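PDB 1H9M: molybdenum-binding-protein, which binds molybdate in the cytoplasm of Azotobacter vinelandii and probably serves in molybdenum storage and homeostasis, working as a trimer. Local coordinates for residues I6-V11 and V59-A64; A40-E45 and V139-P144; L68-S73 and S131-A136; N97-L102 and E109-V114. All blocks are in the same frame, centred on the assembly; numbering follows the deposited sequence.

Contact 1: I6-V11 and V59-A64. With MOO (molybdate ion), chain E.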
loop_
_atom_site.group_PDB
_atom_site.type_symbol
_atom_site.label_atom_id
_atom_site.label_comp_id
_atom_site.label_asym_id
_atom_site.label_seq_id
_atom_site.Cartn_x
_atom_site.Cartn_y
_atom_site.Cartn_z
ATOM N N ILE A 6 10.266 14.745 -2.849
ATOM C CA ILE A 6 9.770 13.348 -2.913
ATOM C C ILE A 6 8.379 13.394 -3.507
ATOM O O ILE A 6 7.693 14.371 -3.351
ATOM C CB ILE A 6 9.838 12.701 -1.521
ATOM C CG1 ILE A 6 9.625 11.166 -1.594
ATOM C CG2 ILE A 6 8.901 13.372 -0.527
ATOM C CD1 ILE A 6 10.042 10.451 -0.298
ATOM N N SER A 7 7.943 12.322 -4.180
ATOM C CA SER A 7 6.680 12.376 -4.913
ATOM C C SER A 7 5.517 12.352 -3.916
ATOM O O SER A 7 4.528 13.054 -4.184
ATOM C CB SER A 7 6.589 11.232 -5.932
ATOM O OG SER A 7 6.597 9.997 -5.168
ATOM N N ALA A 8 5.710 11.662 -2.776
ATOM C CA ALA A 8 4.553 11.607 -1.860
ATOM C C ALA A 8 4.010 13.016 -1.627
ATOM O O ALA A 8 4.700 13.907 -1.118
ATOM C CB ALA A 8 4.877 11.017 -0.511
ATOM N N ARG A 9 2.675 13.085 -1.741
ATOM C CA ARG A 9 2.032 14.367 -1.539
ATOM C C ARG A 9 1.895 14.724 -0.058
ATOM O O ARG A 9 1.519 15.877 0.165
ATOM C CB ARG A 9 0.644 14.376 -2.191
ATOM C CG ARG A 9 0.644 14.051 -3.686
ATOM C CD ARG A 9 1.326 15.174 -4.482
ATOM N NE ARG A 9 2.766 14.985 -4.516
ATOM C CZ ARG A 9 3.644 15.953 -4.768
ATOM N NH1 ARG A 9 3.118 17.143 -5.034
ATOM N NH2 ARG A 9 4.935 15.732 -4.768
ATOM N N ASN A 10 2.009 13.774 0.855
ATOM C CA ASN A 10 1.867 14.067 2.284
ATOM C C ASN A 10 3.160 13.871 3.010
ATOM O O ASN A 10 3.664 12.749 3.141
ATOM C CB ASN A 10 0.826 13.052 2.826
ATOM C CG ASN A 10 -0.473 13.226 2.018
ATOM O OD1 ASN A 10 -0.997 14.352 1.922
ATOM N ND2 ASN A 10 -0.870 12.148 1.364
ATOM N N VAL A 11 3.681 15.005 3.576
ATOM C CA VAL A 11 4.926 14.906 4.364
ATOM C C VAL A 11 4.625 15.704 5.644
ATOM O O VAL A 11 4.504 16.922 5.531
ATOM C CB VAL A 11 6.170 15.446 3.641
ATOM C CG1 VAL A 11 7.391 15.375 4.595
ATOM C CG2 VAL A 11 6.521 14.622 2.397
ATOM N N VAL A 59 9.519 13.121 10.280
ATOM C CA VAL A 59 8.497 13.368 9.282
ATOM C C VAL A 59 7.781 12.012 8.957
ATOM O O VAL A 59 8.399 10.968 9.134
ATOM C CB VAL A 59 9.052 13.935 7.954
ATOM C CG1 VAL A 59 9.332 15.418 8.321
ATOM C CG2 VAL A 59 10.125 13.062 7.343
ATOM N N ALA A 60 6.484 12.137 8.704
ATOM C CA ALA A 60 5.694 10.940 8.313
ATOM C C ALA A 60 5.379 11.189 6.828
ATOM O O ALA A 60 4.896 12.266 6.483
ATOM C CB ALA A 60 4.408 10.993 9.103
ATOM N N VAL A 61 5.585 10.233 5.956
ATOM C CA VAL A 61 5.446 10.363 4.516
ATOM C C VAL A 61 4.364 9.375 4.026
ATOM O O VAL A 61 4.540 8.189 4.309
ATOM C CB VAL A 61 6.795 9.987 3.865
ATOM C CG1 VAL A 61 6.719 10.092 2.358
ATOM C CG2 VAL A 61 7.828 10.983 4.466
ATOM N N VAL A 62 3.358 9.895 3.339
ATOM C CA VAL A 62 2.263 8.971 2.926
ATOM C C VAL A 62 1.925 9.280 1.490
ATOM O O VAL A 62 1.579 10.392 1.177
ATOM C CB VAL A 62 1.009 9.134 3.818
ATOM C CG1 VAL A 62 -0.087 8.195 3.338
ATOM C CG2 VAL A 62 1.307 8.802 5.303
ATOM N N LYS A 63 1.990 8.365 0.520
ATOM C CA LYS A 63 1.575 8.650 -0.815
ATOM C C LYS A 63 0.033 8.787 -0.938
ATOM O O LYS A 63 -0.630 8.068 -0.202
ATOM C CB LYS A 63 1.990 7.511 -1.766
ATOM C CG LYS A 63 3.358 7.632 -2.400
ATOM C CD LYS A 63 3.682 6.318 -3.142
ATOM C CE LYS A 63 2.605 6.150 -4.135
ATOM N NZ LYS A 63 2.928 6.686 -5.496
ATOM N N ALA A 64 -0.334 9.651 -1.876
ATOM C CA ALA A 64 -1.777 9.896 -2.094
ATOM C C ALA A 64 -2.625 8.674 -2.303
ATOM O O ALA A 64 -3.678 8.522 -1.648
ATOM C CB ALA A 64 -2.035 10.907 -3.201
HETATM MO MO MOO E . 2.401 10.508 -5.061
HETATM O O1 MOO E . 1.392 9.255 -5.839
HETATM O O2 MOO E . 1.697 11.004 -3.476
HETATM O O3 MOO E . 4.012 9.766 -4.919
HETATM O O4 MOO E . 2.403 11.870 -6.248
#
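N10 faces V62 and V11 faces V61 where strands 10-21 and 57-62 run antiparallel in an OB-type TOBE domain. Among the hydrogen bonds, V62 N reaches N10 O at 2.9 Å, whereas the return bond from N10 N to V62 O is weak at 3.4 Å. The N10 amide adds a second donor, ND2 coming to V62 O at 3.0 Å from above the carbonyl plane, while its OD1 accepts from T111 N. Apolar contacts follow: A8 CB presses on V61 CG1 at 3.5 Å, and V11 CG1 lies slantwise over V59 CB. Within the turn before the strand, R9 bends at chi2 and chi3, and its NE (2.6 Å) and NH2 (2.8 Å) both grip S7 O from within the guanidinium plane. An alanine at R9 would probably leave S7 O without these two donors and the turn freer to move. The last group of bonds holds molybdate, shared with T115 of the second subunit. S7 OG donates to O3 at 2.6 Å and K63 NZ to O1. O2 is held from both segments, by R9 N and by A64 N, the latter at 2.9 Å and almost perfectly straight (179°).

Contact 2: A40-E45 and V139-P144. With MOO (molybdate ion), chain F.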
loop_
_atom_site.group_PDB
_atom_site.type_symbol
_atom_site.label_atom_id
_atom_site.label_comp_id
_atom_site.label_asym_id
_atom_site.label_seq_id
_atom_site.Cartn_x
_atom_site.Cartn_y
_atom_site.Cartn_z
ATOM N N ALA A 40 2.622 4.529 13.112
ATOM C CA ALA A 40 3.270 3.918 11.977
ATOM C C ALA A 40 3.889 2.595 12.344
ATOM O O ALA A 40 4.258 2.372 13.490
ATOM C CB ALA A 40 4.364 4.766 11.358
ATOM N N VAL A 41 3.868 1.639 11.408
ATOM C CA VAL A 41 4.604 0.395 11.592
ATOM C C VAL A 41 5.640 0.436 10.311
ATOM O O VAL A 41 5.512 0.318 9.618
ATOM C CB VAL A 41 3.714 -0.833 11.381
ATOM C CG1 VAL A 41 4.516 -2.127 11.594
ATOM C CG2 VAL A 41 2.678 -0.873 12.546
ATOM N N VAL A 42 6.937 0.218 11.154
ATOM C CA VAL A 42 8.124 0.163 10.241
ATOM C C VAL A 42 8.957 -1.072 10.691
ATOM O O VAL A 42 8.676 -1.610 11.763
ATOM C CB VAL A 42 9.047 1.405 10.439
ATOM C CG1 VAL A 42 8.279 2.561 9.818
ATOM C CG2 VAL A 42 9.487 1.720 11.869
ATOM N N THR A 43 9.931 -1.514 9.900
ATOM C CA THR A 43 10.745 -2.655 10.403
ATOM C C THR A 43 11.538 -2.223 11.634
ATOM O O THR A 43 11.894 -1.066 11.791
ATOM C CB THR A 43 11.715 -3.161 9.380
ATOM O OG1 THR A 43 12.651 -2.107 8.908
ATOM C CG2 THR A 43 10.949 -3.655 8.137
ATOM N N LEU A 44 11.764 -3.207 12.511
ATOM C CA LEU A 44 12.588 -2.909 13.697
ATOM C C LEU A 44 13.989 -2.452 13.339
ATOM O O LEU A 44 14.562 -1.553 13.961
ATOM C CB LEU A 44 12.679 -4.195 14.537
ATOM C CG LEU A 44 13.465 -4.074 15.853
ATOM C CD1 LEU A 44 12.971 -2.954 16.721
ATOM C CD2 LEU A 44 13.367 -5.423 16.603
ATOM N N GLU A 45 14.549 -3.006 12.288
ATOM C CA GLU A 45 15.856 -2.563 11.779
ATOM C C GLU A 45 15.835 -1.089 11.408
ATOM O O GLU A 45 16.701 -0.292 11.828
ATOM C CB GLU A 45 16.245 -3.503 10.638
ATOM C CG GLU A 45 17.461 -3.042 9.847
ATOM C CD GLU A 45 18.741 -3.044 10.659
ATOM O OE1 GLU A 45 18.707 -3.520 11.807
ATOM O OE2 GLU A 45 19.785 -2.569 10.156
ATOM N N VAL A 139 2.709 4.052 6.451
ATOM C CA VAL A 139 3.386 5.303 6.767
ATOM C C VAL A 139 4.893 5.161 6.778
ATOM O O VAL A 139 5.401 4.317 7.579
ATOM C CB VAL A 139 2.919 5.814 8.132
ATOM C CG1 VAL A 139 3.590 7.180 8.488
ATOM C CG2 VAL A 139 1.393 6.016 8.181
ATOM N N ILE A 140 5.583 5.942 5.973
ATOM C CA ILE A 140 7.059 5.895 6.008
ATOM C C ILE A 140 7.497 6.996 6.967
ATOM O O ILE A 140 6.899 8.056 7.083
ATOM C CB ILE A 140 7.558 6.145 4.586
ATOM C CG1 ILE A 140 7.329 4.884 3.741
ATOM C CG2 ILE A 140 9.060 6.512 4.646
ATOM C CD1 ILE A 140 7.476 5.216 2.218
ATOM N N LEU A 141 8.582 6.689 7.767
ATOM C CA LEU A 141 9.022 7.789 8.638
ATOM C C LEU A 141 10.386 8.248 8.145
ATOM O O LEU A 141 11.167 7.560 7.503
ATOM C CB LEU A 141 9.302 7.208 10.044
ATOM C CG LEU A 141 7.984 6.756 10.699
ATOM C CD1 LEU A 141 8.335 6.194 12.137
ATOM C CD2 LEU A 141 6.922 7.813 10.749
ATOM N N GLY A 142 10.627 9.553 8.469
ATOM C CA GLY A 142 11.943 10.103 8.086
ATOM C C GLY A 142 12.553 10.927 9.246
ATOM O O GLY A 142 11.813 11.380 10.094
ATOM N N VAL A 143 13.867 10.868 9.324
ATOM C CA VAL A 143 14.574 11.649 10.358
ATOM C C VAL A 143 15.566 12.565 9.624
ATOM O O VAL A 143 16.281 12.301 8.727
ATOM C CB VAL A 143 15.282 10.905 11.482
ATOM C CG1 VAL A 143 14.267 10.184 12.368
ATOM C CG2 VAL A 143 16.382 9.981 10.997
ATOM N N PRO A 144 15.521 13.810 10.298
ATOM C CA PRO A 144 16.383 14.869 9.740
ATOM C C PRO A 144 17.863 14.734 10.002
ATOM O O PRO A 144 18.370 13.695 10.430
ATOM C CB PRO A 144 15.957 16.183 10.397
ATOM C CG PRO A 144 14.690 15.875 11.110
ATOM C CD PRO A 144 14.788 14.448 11.516
HETATM MO MO MOO F . 9.997 0.215 6.410
HETATM O O1 MOO F . 10.574 -0.258 4.836
HETATM O O2 MOO F . 9.330 1.865 6.521
HETATM O O3 MOO F . 8.556 -0.800 6.789
HETATM O O4 MOO F . 11.114 -0.173 7.754
#
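A40 and V42 meet V139 and L141 through side chains alone, with no hydrogen bond between the segments. The A40 methyl touches two partners, its CB 3.7 Å from V139 CB and 4.0 Å from L141 CD2. V42 continues this apolar seam up to a molybdate ion. Its CB lies 3.7 Å from molybdate O4. From there CG1 leaves anti to the carbonyl carbon, beside the backbone N (chi1 -72°). At this tip it meets three things: molybdate O2 at 3.5 Å, the carbonyl oxygen of V139 at 4.0 Å and L141 CG at 4.3 Å. One methyl thus touches both the oxyanion and the facing segment. T43 takes over with polar groups, its N (2.8 Å) and OG1 (2.7 Å) both donating to molybdate O4. The same OG1 accepts from S46 N as the N-cap of helix 44-49, so the hydroxyl ties the helix start to the ligand. S46 OG and, from the second subunit, K135, R81, S79 and A136 complete the site. Strands 37-43 and 140-143 are the outermost strands of one antiparallel OB-type sheet. Here they approach across its curvature, L141 also resting on V28 and I30 of strand 25-32 and V139 on A60 and V62 of strand 57-62, while helix 44-49 leaves just past T43.

Contact 3: L68-S73 and S131-A136. With MOO (molybdate ion), chain B.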
loop_
_atom_site.group_PDB
_atom_site.type_symbol
_atom_site.label_atom_id
_atom_site.label_comp_id
_atom_site.label_asym_id
_atom_site.label_seq_id
_atom_site.Cartn_x
_atom_site.Cartn_y
_atom_site.Cartn_z
ATOM N N LEU A 68 -7.313 6.627 2.376
ATOM C CA LEU A 68 -8.730 6.448 2.023
ATOM C C LEU A 68 -9.481 7.732 2.521
ATOM O O LEU A 68 -8.960 8.406 3.384
ATOM C CB LEU A 68 -9.288 5.314 2.832
ATOM C CG LEU A 68 -8.762 3.925 2.424
ATOM C CD1 LEU A 68 -7.317 3.718 2.840
ATOM C CD2 LEU A 68 -9.620 2.915 3.202
ATOM N N LEU A 69 -10.641 7.958 1.913
ATOM C CA LEU A 69 -11.487 9.052 2.427
ATOM C C LEU A 69 -12.795 8.504 2.988
ATOM O O LEU A 69 -13.344 7.581 2.395
ATOM C CB LEU A 69 -11.823 10.103 1.365
ATOM C CG LEU A 69 -10.569 10.891 0.897
ATOM C CD1 LEU A 69 -11.023 11.756 -0.323
ATOM C CD2 LEU A 69 -10.003 11.788 1.955
ATOM N N MET A 70 -13.255 9.043 4.119
ATOM C CA MET A 70 -14.521 8.493 4.623
ATOM C C MET A 70 -15.457 9.670 4.992
ATOM O O MET A 70 -14.911 10.617 5.532
ATOM C CB MET A 70 -14.254 7.533 5.776
ATOM C CG MET A 70 -15.483 7.032 6.549
ATOM S SD MET A 70 -14.908 5.855 7.820
ATOM C CE MET A 70 -14.013 6.877 8.875
ATOM N N THR A 71 -16.721 9.548 4.563
ATOM C CA THR A 71 -17.584 10.673 5.021
ATOM C C THR A 71 -18.569 10.229 6.087
ATOM O O THR A 71 -19.244 11.080 6.661
ATOM C CB THR A 71 -18.357 11.338 3.872
ATOM O OG1 THR A 71 -19.081 10.339 3.168
ATOM C CG2 THR A 71 -17.388 12.049 2.938
ATOM N N ASP A 72 -18.763 8.928 6.216
ATOM C CA ASP A 72 -19.700 8.415 7.232
ATOM C C ASP A 72 -19.246 7.013 7.607
ATOM O O ASP A 72 -19.318 6.110 6.775
ATOM C CB ASP A 72 -21.115 8.381 6.663
ATOM C CG ASP A 72 -22.166 7.821 7.603
ATOM O OD1 ASP A 72 -21.910 7.786 8.827
ATOM O OD2 ASP A 72 -23.238 7.428 7.082
ATOM N N SER A 73 -18.836 6.835 8.858
ATOM C CA SER A 73 -18.415 5.516 9.329
ATOM C C SER A 73 -19.586 4.592 9.589
ATOM O O SER A 73 -19.449 3.366 9.581
ATOM C CB SER A 73 -17.527 5.682 10.568
ATOM O OG SER A 73 -18.273 6.253 11.634
ATOM N N SER A 131 -13.005 12.459 6.392
ATOM C CA SER A 131 -11.825 12.043 7.162
ATOM C C SER A 131 -10.842 11.244 6.234
ATOM O O SER A 131 -11.370 10.530 5.388
ATOM C CB SER A 131 -12.216 11.057 8.254
ATOM O OG SER A 131 -13.119 11.680 9.189
ATOM N N ALA A 132 -9.572 11.498 6.527
ATOM C CA ALA A 132 -8.544 10.739 5.750
ATOM C C ALA A 132 -8.245 9.541 6.651
ATOM O O ALA A 132 -8.046 9.715 7.840
ATOM C CB ALA A 132 -7.314 11.589 5.577
ATOM N N VAL A 133 -8.193 8.354 6.040
ATOM C CA VAL A 133 -7.933 7.114 6.802
ATOM C C VAL A 133 -6.663 6.472 6.267
ATOM O O VAL A 133 -6.590 6.257 5.062
ATOM C CB VAL A 133 -9.128 6.149 6.643
ATOM C CG1 VAL A 133 -8.826 4.819 7.303
ATOM C CG2 VAL A 133 -10.397 6.754 7.242
ATOM N N ILE A 134 -5.689 6.237 7.170
ATOM C CA ILE A 134 -4.400 5.664 6.689
ATOM C C ILE A 134 -3.981 4.539 7.630
ATOM O O ILE A 134 -3.988 4.619 8.848
ATOM C CB ILE A 134 -3.305 6.734 6.759
ATOM C CG1 ILE A 134 -3.735 8.027 6.061
ATOM C CG2 ILE A 134 -1.986 6.241 6.138
ATOM C CD1 ILE A 134 -2.845 9.215 6.333
ATOM N N LYS A 135 -3.820 3.335 7.011
ATOM C CA LYS A 135 -3.349 2.183 7.781
ATOM C C LYS A 135 -1.938 2.466 8.241
ATOM O O LYS A 135 -1.056 3.000 7.557
ATOM C CB LYS A 135 -3.337 1.007 6.744
ATOM C CG LYS A 135 -3.361 -0.338 7.515
ATOM C CD LYS A 135 -3.553 -1.511 6.548
ATOM C CE LYS A 135 -3.063 -2.773 7.251
ATOM N NZ LYS A 135 -4.057 -3.395 8.158
ATOM N N ALA A 136 -1.630 1.985 9.487
ATOM C CA ALA A 136 -0.329 2.216 10.095
ATOM C C ALA A 136 0.844 1.686 9.280
ATOM O O ALA A 136 1.944 2.273 9.253
ATOM C CB ALA A 136 -0.139 1.645 11.520
HETATM MO MO MOO B . -3.847 -1.006 11.192
HETATM O O1 MOO B . -3.549 0.705 11.053
HETATM O O2 MOO B . -5.171 -1.643 10.180
HETATM O O3 MOO B . -2.412 -1.865 10.519
HETATM O O4 MOO B . -3.911 -1.611 12.876
#
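L68, L69 and M70 pair with V133, A132 and S131 as antiparallel neighbours, strand 68-70 forming one edge of the five-stranded sheet of the second OB-type TOBE domain. The N-to-C directions of the two short strands stand 140° apart, well short of antiparallel. Two hydrogen-bonded pairs frame a non-hydrogen-bonded one, L69 with A132. In the first, L68 N donates to V133 O and V133 N to L68 O, both at 2.8 Å. In the second, M70 N reaches S131 O at 2.7 Å and S131 N reaches M70 O at 2.8 Å. The side chains of these two pairs share one face of the sheet. There L68 CB lies 3.9 Å from V133 CB, and L68 CD1 curls over the V133 carbonyl oxygen. M70 runs out extended and then bends at chi3 (67°), which brings CE back to within 4.0 Å of V133 CG2. S131 OG is held by T85 OG1. On the other face L69 enters the domain interior among V100, L102, S112 and V114. The edge is not the end of the sheet in the trimer, since M70 and D72 pair with a strand of the third subunit. Past strand 129-134 the chain reaches a molybdate ion, bound also by S79 and R81 and by T43 and S46 of the third subunit. The bond from K135 NZ to molybdate O2 belongs to one of two deposited conformers and is therefore less certain, whereas A136 N donates to molybdate O1 at 2.8 Å, nearly straight at 172°.

Contact 4: N97-L102 and E109-V114; sequences NAEVTL and EITSMV. With MOO (molybdate ion), chain C; MOO (molybdate ion), chain D.
T101 and T111 turn their hydroxyls to each other, OG1 to OG1 at 3.1 Å, in a bond that either could donate. In both threonines OG1 stands beside its own backbone N, anti to the carbonyl carbon, leaving CG2 to pack on a glutamate. The T111 methyl meets E99 CG at 3.3 Å, and the T101 methyl lies slantwise against E109, whose OE2 makes a salt bridge with K89. In M113, on the same face, chi2 (71°) sets SD 3.5 Å from A98 O, and chi3 (71°) turns CE to 4.0 Å from E99 CB. These residues lie on a beta hairpin, strands 97-104 and 109-115 of the second TOBE domain, laced by six backbone hydrogen bonds between the pairs A98-V114, V100-S112 and L102-I110. The opposite face is largely apolar, except for S112, whose OG bonds to V67 O. L102 and I110 lie side by side and point the same way, CB to CG2 at 3.9 Å, while V100 CG2 passes across V114 CG2 at 4.2 Å, with L69 packed beneath. At the open end of the hairpin N97 binds a molybdate ion, its ND2 reaching O1 at 2.9 Å in an almost straight line (177°) and its backbone N reaching O2 at 3.1 Å. An alanine at N97 would probably cost this ion one of its three asparagine donors, the others being ND2 of N97 in the second and third subunits. V114 sits beside a different molybdate, its CB nearest to O4 and its CG1 to O3.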
loop_
_atom_site.group_PDB
_atom_site.type_symbol
_atom_site.label_atom_id
_atom_site.label_comp_id
_atom_site.label_asym_id
_atom_site.label_seq_id
_atom_site.Cartn_x
_atom_site.Cartn_y
_atom_site.Cartn_z
ATOM N N ASN A 97 -9.455 8.660 -12.013
ATOM C CA ASN A 97 -9.104 9.019 -10.626
ATOM C C ASN A 97 -9.191 10.533 -10.407
ATOM O O ASN A 97 -9.410 11.331 -11.364
ATOM C CB ASN A 97 -7.612 8.665 -10.430
ATOM C CG ASN A 97 -7.541 7.129 -10.265
ATOM O OD1 ASN A 97 -8.222 6.512 -9.421
ATOM N ND2 ASN A 97 -6.716 6.515 -11.096
ATOM N N ALA A 98 -9.226 10.943 -9.140
ATOM C CA ALA A 98 -9.301 12.325 -8.759
ATOM C C ALA A 98 -8.438 12.589 -7.518
ATOM O O ALA A 98 -8.401 11.721 -6.645
ATOM C CB ALA A 98 -10.721 12.762 -8.320
ATOM N N GLU A 99 -7.756 13.724 -7.468
ATOM C CA GLU A 99 -6.866 14.034 -6.341
ATOM C C GLU A 99 -7.645 14.957 -5.413
ATOM O O GLU A 99 -8.117 16.026 -5.851
ATOM C CB GLU A 99 -5.584 14.704 -6.856
ATOM C CG GLU A 99 -4.536 15.085 -5.831
ATOM C CD GLU A 99 -3.248 15.611 -6.472
ATOM O OE1 GLU A 99 -3.245 15.829 -7.702
ATOM O OE2 GLU A 99 -2.221 15.822 -5.800
ATOM N N VAL A 100 -7.885 14.515 -4.218
ATOM C CA VAL A 100 -8.672 15.297 -3.241
ATOM C C VAL A 100 -7.752 15.820 -2.160
ATOM O O VAL A 100 -7.099 15.014 -1.478
ATOM C CB VAL A 100 -9.762 14.431 -2.630
ATOM C CG1 VAL A 100 -10.609 15.217 -1.599
ATOM C CG2 VAL A 100 -10.728 13.870 -3.664
ATOM N N THR A 101 -7.732 17.147 -1.908
ATOM C CA THR A 101 -6.936 17.617 -0.752
ATOM C C THR A 101 -7.896 18.090 0.352
ATOM O O THR A 101 -8.884 18.764 0.039
ATOM C CB THR A 101 -6.062 18.784 -1.215
ATOM O OG1 THR A 101 -5.100 18.355 -2.207
ATOM C CG2 THR A 101 -5.265 19.444 -0.093
ATOM N N LEU A 102 -7.618 17.678 1.595
ATOM C CA LEU A 102 -8.434 18.136 2.739
ATOM C C LEU A 102 -7.551 19.076 3.580
ATOM O O LEU A 102 -6.337 18.955 3.654
ATOM C CB LEU A 102 -8.786 17.012 3.705
ATOM C CG LEU A 102 -9.386 15.717 3.204
ATOM C CD1 LEU A 102 -9.756 14.804 4.376
ATOM C CD2 LEU A 102 -10.623 15.897 2.332
ATOM N N GLU A 109 -2.595 20.062 5.530
ATOM C CA GLU A 109 -3.398 19.547 4.413
ATOM C C GLU A 109 -3.098 18.049 4.196
ATOM O O GLU A 109 -1.929 17.728 4.388
ATOM C CB GLU A 109 -2.978 20.211 3.105
ATOM C CG GLU A 109 -3.330 21.673 2.938
ATOM C CD GLU A 109 -2.931 22.201 1.574
ATOM O OE1 GLU A 109 -2.474 21.427 0.702
ATOM O OE2 GLU A 109 -3.096 23.419 1.351
ATOM N N ILE A 110 -4.044 17.268 3.667
ATOM C CA ILE A 110 -3.660 15.865 3.357
ATOM C C ILE A 110 -4.265 15.561 1.999
ATOM O O ILE A 110 -5.375 16.031 1.766
ATOM C CB ILE A 110 -4.145 14.834 4.388
ATOM C CG1 ILE A 110 -3.829 13.382 3.954
ATOM C CG2 ILE A 110 -5.621 14.945 4.633
ATOM C CD1 ILE A 110 -3.599 12.384 5.062
ATOM N N THR A 111 -3.523 14.927 1.079
ATOM C CA THR A 111 -4.072 14.684 -0.237
ATOM C C THR A 111 -4.283 13.166 -0.389
ATOM O O THR A 111 -3.411 12.361 -0.031
ATOM C CB THR A 111 -3.052 15.182 -1.259
ATOM O OG1 THR A 111 -2.877 16.620 -1.029
ATOM C CG2 THR A 111 -3.483 14.959 -2.695
ATOM N N SER A 112 -5.374 12.848 -1.045
ATOM C CA SER A 112 -5.719 11.433 -1.287
ATOM C C SER A 112 -6.007 11.260 -2.755
ATOM O O SER A 112 -6.462 12.212 -3.448
ATOM C CB SER A 112 -6.983 11.082 -0.465
ATOM O OG SER A 112 -7.561 9.905 -0.962
ATOM N N MET A 113 -5.682 10.121 -3.361
ATOM C CA MET A 113 -6.043 9.790 -4.736
ATOM C C MET A 113 -7.172 8.753 -4.660
ATOM O O MET A 113 -6.864 7.721 -4.085
ATOM C CB MET A 113 -4.864 9.301 -5.558
ATOM C CG MET A 113 -5.141 9.017 -7.046
ATOM S SD MET A 113 -5.413 10.527 -7.960
ATOM C CE MET A 113 -3.805 11.276 -8.016
ATOM N N VAL A 114 -8.373 9.050 -5.110
ATOM C CA VAL A 114 -9.446 8.052 -5.085
ATOM C C VAL A 114 -10.098 7.954 -6.489
ATOM O O VAL A 114 -9.732 8.723 -7.407
ATOM C CB VAL A 114 -10.536 8.441 -4.068
ATOM C CG1 VAL A 114 -10.078 8.569 -2.623
ATOM C CG2 VAL A 114 -11.108 9.802 -4.480
HETATM MO MO MOO C . -5.824 8.830 -14.554
HETATM O O1 MOO C . -5.242 8.026 -13.095
HETATM O O2 MOO C . -7.466 9.355 -14.251
HETATM MO MO MOO D . -10.522 4.079 -3.802
HETATM O O1 MOO D . -8.974 4.466 -4.606
HETATM O O2 MOO D . -10.797 2.297 -3.769
HETATM O O3 MOO D . -10.384 4.805 -2.183
HETATM O O4 MOO D . -11.762 4.930 -4.803
#

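All four contacts are largely buried, but their chemistry differs. Contacts 3 and 4 lie in one sheet and rest on regular paired backbone bonds, their side chains meeting where I134 packs on I110. Contact 1 is a shorter ladder running into a ligand-binding turn, while contact 2 is purely a matter of apolar side chains meeting. Contacts 1 and 2 share the other sheet, strand 57-62 lying beside 140-143. A polar link from A64 O to M113 N joins contact 1 to contact 4, whereas contacts 2 and 4 do not touch. Among the residues that touch, only V11 and E109 are exposed, and every contact borders molybdate at a subunit interface.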